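Local coordinates for Glp_546_48378_50642 (Giardia intestinalis, PDB 2QVW), which cleaves double-stranded RNA into the short duplexes that guide RNA interference, as the Dicer ribonuclease of this organism, at residues Thr14-Ser19 with Phe256-Val261; Lys600-Glu605 with Leu634-Gln639. One frame throughout, in Å; residues are numbered along the deposited sequence.

Interaction 1: Thr14-Ser19 with Phe256-Val261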
ATOM      1  N   THR A  14       3.942 -13.203  22.801  1.00 32.44           N
ATOM      2  CA  THR A  14       5.064 -12.800  23.632  1.00 33.20           C
ATOM      3  C   THR A  14       5.981 -14.001  23.795  1.00 33.61           C
ATOM      4  O   THR A  14       5.693 -15.096  23.307  1.00 33.79           O
ATOM      5  CB  THR A  14       4.636 -12.339  25.031  1.00 33.14           C
ATOM      6  OG1 THR A  14       3.892 -13.377  25.672  1.00 33.19           O
ATOM      7  CG2 THR A  14       3.801 -11.106  24.944  1.00 33.87           C
ATOM      8  N   THR A  15       7.095 -13.777  24.472  1.00 33.90           N
ATOM      9  CA  THR A  15       8.056 -14.832  24.720  1.00 34.14           C
ATOM     10  C   THR A  15       7.348 -16.121  25.125  1.00 34.10           C
ATOM     11  O   THR A  15       7.663 -17.194  24.612  1.00 34.63           O
ATOM     12  CB  THR A  15       9.039 -14.415  25.837  1.00 34.41           C
ATOM     13  OG1 THR A  15       9.980 -13.464  25.315  1.00 35.28           O
ATOM     14  CG2 THR A  15       9.773 -15.618  26.390  1.00 34.72           C
ATOM     15  N   ARG A  16       6.381 -16.008  26.030  1.00 33.63           N
ATOM     16  CA  ARG A  16       5.643 -17.171  26.519  1.00 33.25           C
ATOM     17  C   ARG A  16       4.740 -17.825  25.494  1.00 33.05           C
ATOM     18  O   ARG A  16       4.760 -19.042  25.346  1.00 33.32           O
ATOM     19  CB  ARG A  16       4.832 -16.804  27.760  1.00 33.35           C
ATOM     20  CG  ARG A  16       4.493 -15.327  27.877  1.00 33.34           C
ATOM     21  CD  ARG A  16       3.819 -15.044  29.210  1.00 33.37           C
ATOM     22  NE  ARG A  16       4.615 -15.515  30.349  1.00 33.27           N
ATOM     23  CZ  ARG A  16       5.690 -14.895  30.830  1.00 33.54           C
ATOM     24  NH1 ARG A  16       6.117 -13.768  30.276  1.00 33.69           N
ATOM     25  NH2 ARG A  16       6.338 -15.398  31.873  1.00 33.31           N
ATOM     26  N   GLY A  17       3.944 -17.036  24.784  1.00 32.79           N
ATOM     27  CA  GLY A  17       3.077 -17.635  23.793  1.00 32.52           C
ATOM     28  C   GLY A  17       2.023 -16.718  23.216  1.00 32.44           C
ATOM     29  O   GLY A  17       2.011 -15.513  23.491  1.00 32.68           O
ATOM     30  N   PRO A  18       1.120 -17.278  22.391  1.00 32.16           N
ATOM     31  CA  PRO A  18       0.012 -16.596  21.715  1.00 31.90           C
ATOM     32  C   PRO A  18      -1.313 -16.532  22.502  1.00 31.72           C
ATOM     33  O   PRO A  18      -1.728 -17.510  23.131  1.00 31.80           O
ATOM     34  CB  PRO A  18      -0.133 -17.405  20.440  1.00 31.82           C
ATOM     35  CG  PRO A  18       0.102 -18.807  20.943  1.00 32.08           C
ATOM     36  CD  PRO A  18       1.317 -18.628  21.825  1.00 32.02           C
ATOM     37  N   SER A  19      -1.967 -15.373  22.446  1.00 31.26           N
ATOM     38  CA  SER A  19      -3.240 -15.145  23.120  1.00 30.87           C
ATOM     39  C   SER A  19      -4.209 -14.633  22.065  1.00 30.48           C
ATOM     40  O   SER A  19      -4.014 -13.555  21.508  1.00 30.80           O
ATOM     41  CB  SER A  19      -3.071 -14.105  24.214  1.00 30.86           C
ATOM     42  OG  SER A  19      -4.291 -13.882  24.884  1.00 31.57           O
ATOM     43  N   PHE A 256      -8.330 -17.171  33.391  1.00 41.18           N
ATOM     44  CA  PHE A 256      -7.483 -15.991  33.503  1.00 40.59           C
ATOM     45  C   PHE A 256      -6.095 -16.414  33.936  1.00 40.25           C
ATOM     46  O   PHE A 256      -5.669 -16.146  35.060  1.00 40.17           O
ATOM     47  CB  PHE A 256      -8.042 -14.978  34.510  1.00 40.46           C
ATOM     48  CG  PHE A 256      -9.340 -14.339  34.084  1.00 40.53           C
ATOM     49  CD1 PHE A 256     -10.555 -14.845  34.528  1.00 40.64           C
ATOM     50  CD2 PHE A 256      -9.349 -13.232  33.237  1.00 40.83           C
ATOM     51  CE1 PHE A 256     -11.760 -14.265  34.139  1.00 40.98           C
ATOM     52  CE2 PHE A 256     -10.555 -12.643  32.840  1.00 40.48           C
ATOM     53  CZ  PHE A 256     -11.760 -13.161  33.293  1.00 40.70           C
ATOM     54  N   ASP A 257      -5.398 -17.092  33.030  1.00 39.99           N
ATOM     55  CA  ASP A 257      -4.046 -17.562  33.280  1.00 39.84           C
ATOM     56  C   ASP A 257      -3.118 -16.510  32.682  1.00 39.42           C
ATOM     57  O   ASP A 257      -3.498 -15.820  31.735  1.00 39.56           O
ATOM     58  CB  ASP A 257      -3.832 -18.932  32.623  1.00 40.21           C
ATOM     59  CG  ASP A 257      -3.701 -18.850  31.120  1.00 41.62           C
ATOM     60  OD1 ASP A 257      -4.612 -18.311  30.455  1.00 43.42           O
ATOM     61  OD2 ASP A 257      -2.677 -19.334  30.601  1.00 43.04           O
ATOM     62  N   LEU A 258      -1.916 -16.380  33.242  1.00 38.91           N
ATOM     63  CA  LEU A 258      -0.931 -15.391  32.790  1.00 37.94           C
ATOM     64  C   LEU A 258      -1.093 -15.016  31.318  1.00 37.28           C
ATOM     65  O   LEU A 258      -1.482 -13.890  31.006  1.00 37.39           O
ATOM     66  CB  LEU A 258       0.495 -15.895  33.055  1.00 38.00           C
ATOM     67  CG  LEU A 258       1.609 -14.839  33.068  1.00 38.46           C
ATOM     68  CD1 LEU A 258       1.331 -13.776  34.127  1.00 39.09           C
ATOM     69  CD2 LEU A 258       2.935 -15.520  33.349  1.00 39.19           C
ATOM     70  N   ILE A 259      -0.798 -15.945  30.417  1.00 36.37           N
ATOM     71  CA  ILE A 259      -0.952 -15.669  29.000  1.00 35.57           C
ATOM     72  C   ILE A 259      -2.166 -14.759  28.863  1.00 35.10           C
ATOM     73  O   ILE A 259      -2.042 -13.591  28.482  1.00 35.35           O
ATOM     74  CB  ILE A 259      -1.159 -16.981  28.213  1.00 35.52           C
ATOM     75  CG1 ILE A 259       0.199 -17.661  27.981  1.00 35.10           C
ATOM     76  CG2 ILE A 259      -1.863 -16.700  26.890  1.00 35.53           C
ATOM     77  CD1 ILE A 259       1.099 -17.724  29.211  1.00 39.53           C
ATOM     78  N   ARG A 260      -3.334 -15.288  29.214  1.00 34.31           N
ATOM     79  CA  ARG A 260      -4.563 -14.510  29.160  1.00 33.60           C
ATOM     80  C   ARG A 260      -4.342 -13.143  29.775  1.00 32.95           C
ATOM     81  O   ARG A 260      -4.282 -12.146  29.064  1.00 32.86           O
ATOM     82  CB  ARG A 260      -5.693 -15.221  29.909  1.00 33.67           C
ATOM     83  CG  ARG A 260      -6.460 -16.182  29.040  1.00 35.60           C
ATOM     84  CD  ARG A 260      -7.039 -15.456  27.836  1.00 37.48           C
ATOM     85  NE  ARG A 260      -7.332 -16.391  26.757  1.00 38.95           N
ATOM     86  CZ  ARG A 260      -7.728 -16.035  25.541  1.00 39.66           C
ATOM     87  NH1 ARG A 260      -7.889 -14.761  25.225  1.00 40.34           N
ATOM     88  NH2 ARG A 260      -7.959 -16.961  24.637  1.00 39.87           N
ATOM     89  N   VAL A 261      -4.205 -13.102  31.094  1.00 32.20           N
ATOM     90  CA  VAL A 261      -4.015 -11.843  31.790  1.00 31.47           C
ATOM     91  C   VAL A 261      -3.099 -10.903  31.015  1.00 31.24           C
ATOM     92  O   VAL A 261      -3.572 -10.156  30.162  1.00 31.10           O
ATOM     93  CB  VAL A 261      -3.457 -12.068  33.195  1.00 31.22           C
ATOM     94  CG1 VAL A 261      -3.506 -10.782  33.977  1.00 31.16           C
ATOM     95  CG2 VAL A 261      -4.264 -13.132  33.904  1.00 31.32           C
TER

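Interaction 2: Lys600-Glu605 with Leu634-Gln639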
ATOM      1  N   LYS A 600      -6.398   0.016 -41.034  1.00 42.13           N
ATOM      2  CA  LYS A 600      -5.485   0.423 -42.090  1.00 43.16           C
ATOM      3  C   LYS A 600      -4.241  -0.443 -42.069  1.00 43.59           C
ATOM      4  O   LYS A 600      -3.590  -0.625 -43.096  1.00 43.87           O
ATOM      5  CB  LYS A 600      -5.098   1.893 -41.924  1.00 43.13           C
ATOM      6  CG  LYS A 600      -6.273   2.847 -42.066  1.00 44.18           C
ATOM      7  CD  LYS A 600      -5.859   4.302 -41.902  1.00 45.16           C
ATOM      8  CE  LYS A 600      -7.081   5.218 -41.899  1.00 46.54           C
ATOM      9  NZ  LYS A 600      -6.748   6.626 -41.544  1.00 47.37           N
ATOM     10  N   ILE A 601      -3.928  -0.985 -40.892  1.00 44.33           N
ATOM     11  CA  ILE A 601      -2.755  -1.834 -40.726  1.00 44.85           C
ATOM     12  C   ILE A 601      -3.092  -3.243 -41.172  1.00 45.68           C
ATOM     13  O   ILE A 601      -2.206  -4.011 -41.521  1.00 45.79           O
ATOM     14  CB  ILE A 601      -2.259  -1.845 -39.257  1.00 44.56           C
ATOM     15  CG1 ILE A 601      -0.733  -1.959 -39.223  1.00 44.24           C
ATOM     16  CG2 ILE A 601      -2.868  -3.014 -38.496  1.00 44.55           C
ATOM     17  CD1 ILE A 601      -0.140  -1.869 -37.828  1.00 39.53           C
ATOM     18  N   LEU A 602      -4.376  -3.582 -41.159  1.00 46.46           N
ATOM     19  CA  LEU A 602      -4.801  -4.892 -41.622  1.00 47.75           C
ATOM     20  C   LEU A 602      -5.021  -4.762 -43.110  1.00 49.29           C
ATOM     21  O   LEU A 602      -4.913  -5.731 -43.864  1.00 49.27           O
ATOM     22  CB  LEU A 602      -6.109  -5.312 -40.970  1.00 47.22           C
ATOM     23  CG  LEU A 602      -6.014  -5.937 -39.584  1.00 46.09           C
ATOM     24  CD1 LEU A 602      -7.264  -6.787 -39.338  1.00 45.52           C
ATOM     25  CD2 LEU A 602      -4.771  -6.809 -39.494  1.00 45.06           C
ATOM     26  N   ALA A 603      -5.335  -3.538 -43.515  1.00 51.25           N
ATOM     27  CA  ALA A 603      -5.585  -3.221 -44.908  1.00 53.27           C
ATOM     28  C   ALA A 603      -4.283  -3.245 -45.669  1.00 55.01           C
ATOM     29  O   ALA A 603      -4.274  -3.046 -46.879  1.00 55.18           O
ATOM     30  CB  ALA A 603      -6.231  -1.863 -45.030  1.00 52.98           C
ATOM     31  N   TYR A 604      -3.177  -3.463 -44.965  1.00 57.32           N
ATOM     32  CA  TYR A 604      -1.903  -3.543 -45.654  1.00 59.58           C
ATOM     33  C   TYR A 604      -1.879  -4.917 -46.324  1.00 60.44           C
ATOM     34  O   TYR A 604      -2.499  -5.866 -45.840  1.00 60.61           O
ATOM     35  CB  TYR A 604      -0.710  -3.409 -44.701  1.00 60.13           C
ATOM     36  CG  TYR A 604       0.592  -3.398 -45.470  1.00 62.12           C
ATOM     37  CD1 TYR A 604       1.049  -2.232 -46.083  1.00 63.38           C
ATOM     38  CD2 TYR A 604       1.300  -4.582 -45.700  1.00 64.13           C
ATOM     39  CE1 TYR A 604       2.172  -2.246 -46.912  1.00 64.54           C
ATOM     40  CE2 TYR A 604       2.422  -4.607 -46.531  1.00 65.22           C
ATOM     41  CZ  TYR A 604       2.851  -3.438 -47.134  1.00 64.93           C
ATOM     42  OH  TYR A 604       3.944  -3.463 -47.971  1.00 64.69           O
ATOM     43  N   GLU A 605      -1.164  -5.012 -47.439  1.00 61.50           N
ATOM     44  CA  GLU A 605      -1.068  -6.248 -48.204  1.00 62.55           C
ATOM     45  C   GLU A 605       0.159  -7.045 -47.794  1.00 62.89           C
ATOM     46  O   GLU A 605       1.248  -6.825 -48.323  1.00 63.05           O
ATOM     47  CB  GLU A 605      -0.988  -5.911 -49.693  1.00 62.75           C
ATOM     48  CG  GLU A 605      -2.161  -5.075 -50.229  1.00 63.83           C
ATOM     49  CD  GLU A 605      -2.475  -3.836 -49.384  1.00 64.40           C
ATOM     50  OE1 GLU A 605      -1.545  -3.047 -49.088  1.00 64.92           O
ATOM     51  OE2 GLU A 605      -3.662  -3.652 -49.025  1.00 64.02           O
ATOM     52  N   LEU A 634      -1.641  -9.386 -34.584  1.00 28.58           N
ATOM     53  CA  LEU A 634      -0.394  -9.743 -33.915  1.00 28.01           C
ATOM     54  C   LEU A 634       0.677 -10.042 -34.958  1.00 28.07           C
ATOM     55  O   LEU A 634       1.790  -9.511 -34.896  1.00 28.42           O
ATOM     56  CB  LEU A 634      -0.621 -10.967 -33.016  1.00 27.82           C
ATOM     57  CG  LEU A 634       0.586 -11.592 -32.316  1.00 26.91           C
ATOM     58  CD1 LEU A 634       1.427 -10.507 -31.675  1.00 26.82           C
ATOM     59  CD2 LEU A 634       0.106 -12.596 -31.272  1.00 26.20           C
ATOM     60  N   ILE A 635       0.312 -10.881 -35.927  1.00 27.84           N
ATOM     61  CA  ILE A 635       1.218 -11.280 -37.003  1.00 27.60           C
ATOM     62  C   ILE A 635       1.800 -10.052 -37.692  1.00 27.69           C
ATOM     63  O   ILE A 635       2.993  -9.983 -37.975  1.00 27.73           O
ATOM     64  CB  ILE A 635       0.483 -12.140 -38.072  1.00 27.50           C
ATOM     65  CG1 ILE A 635      -0.468 -13.141 -37.396  1.00 27.33           C
ATOM     66  CG2 ILE A 635       1.512 -12.874 -38.934  1.00 27.33           C
ATOM     67  CD1 ILE A 635       0.227 -14.157 -36.502  1.00 39.53           C
ATOM     68  N   ARG A 636       0.941  -9.083 -37.973  1.00 27.89           N
ATOM     69  CA  ARG A 636       1.388  -7.865 -38.610  1.00 28.14           C
ATOM     70  C   ARG A 636       2.498  -7.279 -37.756  1.00 27.64           C
ATOM     71  O   ARG A 636       3.624  -7.081 -38.234  1.00 27.50           O
ATOM     72  CB  ARG A 636       0.241  -6.867 -38.700  1.00 28.56           C
ATOM     73  CG  ARG A 636      -0.856  -7.239 -39.674  1.00 30.52           C
ATOM     74  CD  ARG A 636      -0.395  -7.142 -41.133  1.00 34.95           C
ATOM     75  NE  ARG A 636      -1.526  -7.285 -42.054  1.00 39.34           N
ATOM     76  CZ  ARG A 636      -1.418  -7.435 -43.374  1.00 42.18           C
ATOM     77  NH1 ARG A 636      -0.218  -7.465 -43.948  1.00 43.08           N
ATOM     78  NH2 ARG A 636      -2.513  -7.557 -44.121  1.00 43.65           N
ATOM     79  N   LEU A 637       2.168  -7.020 -36.487  1.00 27.08           N
ATOM     80  CA  LEU A 637       3.107  -6.438 -35.535  1.00 26.47           C
ATOM     81  C   LEU A 637       4.368  -7.257 -35.355  1.00 26.09           C
ATOM     82  O   LEU A 637       5.341  -6.781 -34.798  1.00 26.10           O
ATOM     83  CB  LEU A 637       2.423  -6.231 -34.187  1.00 26.57           C
ATOM     84  CG  LEU A 637       1.239  -5.252 -34.228  1.00 26.30           C
ATOM     85  CD1 LEU A 637       0.663  -5.092 -32.830  1.00 26.70           C
ATOM     86  CD2 LEU A 637       1.688  -3.891 -34.772  1.00 25.95           C
ATOM     87  N   LEU A 638       4.352  -8.493 -35.836  1.00 25.78           N
ATOM     88  CA  LEU A 638       5.526  -9.352 -35.729  1.00 25.80           C
ATOM     89  C   LEU A 638       6.458  -9.160 -36.927  1.00 26.11           C
ATOM     90  O   LEU A 638       7.673  -9.061 -36.763  1.00 26.01           O
ATOM     91  CB  LEU A 638       5.110 -10.818 -35.612  1.00 25.60           C
ATOM     92  CG  LEU A 638       4.547 -11.246 -34.252  1.00 25.37           C
ATOM     93  CD1 LEU A 638       4.122 -12.701 -34.314  1.00 24.90           C
ATOM     94  CD2 LEU A 638       5.604 -11.053 -33.173  1.00 25.46           C
ATOM     95  N   GLN A 639       5.895  -9.102 -38.128  1.00 26.50           N
ATOM     96  CA  GLN A 639       6.711  -8.898 -39.315  1.00 26.72           C
ATOM     97  C   GLN A 639       7.495  -7.625 -39.101  1.00 26.85           C
ATOM     98  O   GLN A 639       8.692  -7.558 -39.356  1.00 27.14           O
ATOM     99  CB  GLN A 639       5.846  -8.725 -40.562  1.00 26.74           C
ATOM    100  CG  GLN A 639       4.885  -9.848 -40.839  1.00 27.60           C
ATOM    101  CD  GLN A 639       4.173  -9.660 -42.163  1.00 29.00           C
ATOM    102  OE1 GLN A 639       4.808  -9.566 -43.214  1.00 29.63           O
ATOM    103  NE2 GLN A 639       2.847  -9.606 -42.122  1.00 29.27           N
TER

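Interaction 1: Thr14-Ser19 with Phe256-Val261
Arg16 and Ser19 meet Leu258, Ile259 and Arg260 where the turn of the beta hairpin formed by strands 6-13 and 18-25, in the N-terminal domain, abuts the start of helix 260-264, within the PAZ region. The hairpin pairing is seen in the backbone bonds between Ser19 and Val12, and within the turn Thr14 N donates to Gly17 O.

The two segments bury 292 Å² in all, with Ile259 covered most (81 Å²). Van der Waals contacts set aliphatic side chains against Arg16 and Ser19. The side chains of Arg16 and Ile259 slide past each other in opposite directions, CD of Arg16 lying 3.8 Å from CD1 of Ile259, which sits at the guanidinium edge near its plane. Leu258 instead crosses Arg16 at about a right angle, its methyl CD2 approaching the guanidinium obliquely, 3.4 Å from NE of Arg16. The other branch of Ile259 serves Ser19: CG2, anti to the backbone N, comes within 3.9 Å of Ser19 CB and 3.8 Å of Pro18 O.

No hydrogen bond joins the two segments, and the polar ends are held by residues beyond them. Arg16 NH2 donates to His226 O; Arg260 NH1 donates to His20 O, while its guanidinium makes a cation-pi contact with Trp21. Ser19 OG is weakly bonded to Trp21 NE1. Anti to its own backbone N (chi1 -179°), that OG lies over one face of the Arg260 guanidinium, 3.7 Å from NH1.

Interaction 2: Lys600-Glu605 with Leu634-Gln639
Helix 631-642 sends one long side chain, Arg636, across to the C-terminal end of helix 591-602 and the loop that follows it, so that a guanidinium lies among the carbonyls of the chain leaving the helix. Arg636 contributes the largest share, 122 Å² of the 250 Å² buried.

Its chain bends at chi2 (-70°), which places CD 3.6 Å from Ile601 O. Farther out, NH2 makes a weak hydrogen bond to Leu602 O, 3.0 Å long but with an N-H...O angle of only 124°; it is the one hydrogen bond identified across the segments. Tyr604 O also lies close to the group, in a geometry too short to interpret.

The Tyr604 side chain crosses that of Arg636 obliquely. Chi1 of -176° puts Tyr604 CG anti to the backbone N. The ring and guanidinium planes are 85° apart. NH1 of Arg636 lies in the ring plane, at the edge, 3.7 Å from Tyr604 CD2, whereas Tyr604 CB is over one guanidinium face, offset toward the rim.

Two apolar contacts accompany it. Leu602 CD2 rests 3.9 Å from CG of Arg636, and the side chains of Ile601 and Leu637 cross at about a right angle, Ile601 CD1 to Leu637 CD2 at 4.1 Å. Beyond that pair, Ile601 touches Pro564 and Leu637 touches Ile563, both of strand 562-564. Leu637 also packs on Leu733 and Ala734 of helix 718-735, part of a ribonuclease III domain; Ile635 and Gln639 meet helix 611-620.

In the fold
From the N terminus, interaction 1 opens in the turn leading into strand 18-25 and closes 237 residues later at helix 260-264, bringing that helix, in the PAZ region, against the N-terminal sheet. The intervening chain holds more strand than helix, including all five strands of the sheet bounded by strands 242-244 and 250-251. Interaction 2 begins only after that loop has closed, so the two stand in series and neither nest nor cross. Between its segments lie 28 residues, which contain helix 611-620 and no strand, and it ties helix 591-602 to helix 631-642. The two centres lie 69 Å apart on opposite sides of the chain's centre.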